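Local coordinates for putative glucoamylase (Bacteroides uniformis, PDB 4GL3), which is a putative glucoamylase, a probable glycoside hydrolase expected to cleave glucosidic bonds in carbohydrate chains, at residues S96-M100 / Q161-F167. Numbering follows the deposited sequence.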
loop_
_atom_site.group_PDB
_atom_site.type_symbol
_atom_site.label_atom_id
_atom_site.label_comp_id
_atom_site.label_asym_id
_atom_site.label_seq_id
_atom_site.Cartn_x
_atom_site.Cartn_y
_atom_site.Cartn_z
ATOM N N SER A 96 -13.403 -1.306 17.045
ATOM C CA SER A 96 -12.094 -1.922 17.033
ATOM C C SER A 96 -12.110 -3.228 17.834
ATOM O O SER A 96 -12.976 -3.437 18.689
ATOM C CB SER A 96 -11.005 -0.978 17.594
ATOM O OG SER A 96 -11.193 -0.596 18.952
ATOM N N TYR A 97 -11.138 -4.083 17.544
ATOM C CA TYR A 97 -11.060 -5.436 18.074
ATOM C C TYR A 97 -9.599 -5.720 18.382
ATOM O O TYR A 97 -8.812 -5.825 17.498
ATOM C CB TYR A 97 -11.664 -6.481 17.112
ATOM C CG TYR A 97 -12.955 -5.996 16.472
ATOM C CD1 TYR A 97 -12.917 -5.208 15.309
ATOM C CD2 TYR A 97 -14.199 -6.317 17.022
ATOM C CE1 TYR A 97 -14.098 -4.744 14.732
ATOM C CE2 TYR A 97 -15.399 -5.850 16.461
ATOM C CZ TYR A 97 -15.334 -5.075 15.297
ATOM O OH TYR A 97 -16.468 -4.541 14.755
ATOM N N HIS A 98 -9.270 -5.816 19.669
ATOM C CA HIS A 98 -7.901 -6.078 20.119
ATOM C C HIS A 98 -6.916 -5.049 19.527
ATOM O O HIS A 98 -5.808 -5.384 19.140
ATOM C CB HIS A 98 -7.498 -7.517 19.847
ATOM C CG HIS A 98 -8.196 -8.521 20.741
ATOM N ND1 HIS A 98 -7.689 -8.901 21.961
ATOM C CD2 HIS A 98 -9.326 -9.259 20.552
ATOM C CE1 HIS A 98 -8.512 -9.786 22.520
ATOM N NE2 HIS A 98 -9.513 -10.012 21.686
ATOM N N GLY A 99 -7.370 -3.805 19.467
ATOM C CA GLY A 99 -6.628 -2.677 18.930
ATOM C C GLY A 99 -6.644 -2.519 17.417
ATOM O O GLY A 99 -6.063 -1.555 16.893
HETATM N N MSE A 100 -7.268 -3.459 16.707
HETATM C CA MSE A 100 -7.253 -3.444 15.254
HETATM C C MSE A 100 -8.600 -2.964 14.764
HETATM O O MSE A 100 -9.624 -3.100 15.470
HETATM C CB MSE A 100 -6.960 -4.814 14.687
HETATM C CG MSE A 100 -5.730 -5.521 15.258
HETATM SE SE MSE A 100 -4.107 -4.526 14.761
HETATM C CE MSE A 100 -2.856 -5.695 15.632
ATOM N N GLN A 161 -1.642 0.065 21.748
ATOM C CA GLN A 161 -2.843 -0.762 21.955
ATOM C C GLN A 161 -3.047 -1.856 20.884
ATOM O O GLN A 161 -3.951 -2.697 21.042
ATOM C CB GLN A 161 -4.083 0.126 22.076
ATOM C CG GLN A 161 -4.176 0.966 23.327
ATOM C CD GLN A 161 -5.548 1.697 23.459
ATOM O OE1 GLN A 161 -6.222 2.005 22.467
ATOM N NE2 GLN A 161 -5.965 1.946 24.684
ATOM N N ALA A 162 -2.208 -1.875 19.830
ATOM C CA ALA A 162 -2.384 -2.821 18.725
ATOM C C ALA A 162 -1.798 -4.171 19.159
ATOM O O ALA A 162 -0.587 -4.283 19.295
ATOM C CB ALA A 162 -1.728 -2.346 17.442
ATOM N N GLU A 163 -2.673 -5.184 19.347
ATOM C CA GLU A 163 -2.281 -6.482 19.963
ATOM C C GLU A 163 -1.815 -7.513 18.928
ATOM O O GLU A 163 -2.466 -8.543 18.697
ATOM C CB GLU A 163 -3.427 -7.063 20.793
ATOM C CG GLU A 163 -3.846 -6.237 22.007
ATOM C CD GLU A 163 -5.187 -6.722 22.546
ATOM O OE1 GLU A 163 -5.364 -7.965 22.722
ATOM O OE2 GLU A 163 -6.081 -5.869 22.720
ATOM N N TRP A 164 -0.670 -7.244 18.307
ATOM C CA TRP A 164 -0.167 -8.122 17.226
ATOM C C TRP A 164 -0.121 -9.602 17.663
ATOM O O TRP A 164 -0.579 -10.489 16.925
ATOM C CB TRP A 164 1.220 -7.644 16.739
ATOM C CG TRP A 164 1.183 -6.206 16.334
ATOM C CD1 TRP A 164 1.612 -5.150 17.055
ATOM C CD2 TRP A 164 0.642 -5.680 15.121
ATOM N NE1 TRP A 164 1.337 -3.972 16.399
ATOM C CE2 TRP A 164 0.750 -4.271 15.194
ATOM C CE3 TRP A 164 0.048 -6.261 13.988
ATOM C CZ2 TRP A 164 0.280 -3.427 14.174
ATOM C CZ3 TRP A 164 -0.432 -5.439 12.978
ATOM C CH2 TRP A 164 -0.321 -4.019 13.074
ATOM N N ASN A 165 0.413 -9.851 18.846
ATOM C CA ASN A 165 0.654 -11.238 19.235
ATOM C C ASN A 165 -0.618 -12.034 19.482
ATOM O O ASN A 165 -0.588 -13.261 19.357
ATOM C CB ASN A 165 1.603 -11.399 20.421
ATOM C CG ASN A 165 2.143 -12.814 20.519
ATOM O OD1 ASN A 165 2.735 -13.312 19.572
ATOM N ND2 ASN A 165 1.947 -13.470 21.677
ATOM N N PHE A 166 -1.735 -11.355 19.786
ATOM C CA PHE A 166 -3.035 -12.036 19.870
ATOM C C PHE A 166 -3.337 -12.817 18.579
ATOM O O PHE A 166 -3.935 -13.881 18.635
ATOM C CB PHE A 166 -4.130 -10.997 20.140
ATOM C CG PHE A 166 -5.526 -11.561 20.153
ATOM C CD1 PHE A 166 -5.988 -12.291 21.265
ATOM C CD2 PHE A 166 -6.342 -11.443 19.050
ATOM C CE1 PHE A 166 -7.265 -12.798 21.275
ATOM C CE2 PHE A 166 -7.616 -11.988 19.055
ATOM C CZ PHE A 166 -8.066 -12.626 20.181
ATOM N N PHE A 167 -2.921 -12.269 17.425
ATOM C CA PHE A 167 -3.244 -12.821 16.137
ATOM C C PHE A 167 -2.392 -14.002 15.722
ATOM O O PHE A 167 -2.574 -14.558 14.607
ATOM C CB PHE A 167 -3.314 -11.703 15.062
ATOM C CG PHE A 167 -4.411 -10.733 15.326
ATOM C CD1 PHE A 167 -4.242 -9.675 16.213
ATOM C CD2 PHE A 167 -5.670 -10.945 14.798
ATOM C CE1 PHE A 167 -5.311 -8.837 16.523
ATOM C CE2 PHE A 167 -6.694 -10.089 15.038
ATOM C CZ PHE A 167 -6.518 -9.026 15.914
#
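Three residues account for most of the area buried here: His-98, Met-100 and Glu-163. His-98 and Glu-163 are joined twice. Glu-163 N donates to His-98 O at 3.1 Å with an N-H...O angle of 155°, and His-98 ND1 donates to Glu-163 OE1 at 2.6 Å and 169°, a short, nearly linear His-carboxylate bond at the edge of the imidazole. One face of that imidazole stacks on the Phe-166 ring (centroids 3.6 Å apart, planes 12° from parallel), while Trp-178 meets His-98 edge-to-face. Met-100, a selenomethionine, makes a Met-aromatic contact: Met-100 SE lies 4.3 Å from the centroid of the Trp-164 six-membered ring, and CE, 3.5 Å from the same centroid and 16° off the normal, adds a CH-pi interaction. Met-100 CG also packs 3.6 Å from Phe-167 CE1. Gly-99 CA approaches Gln-161 O to 3.4 Å; a CB there would clash with this oxygen, and the positive phi of 82° also favours glycine. The contact thus pins a type I' beta turn, Tyr-97 to Met-100, against an inverse gamma turn centred on Glu-163, joining the loops that follow helices 75-90 and 146-161 in a fold where helix far outweighs strand.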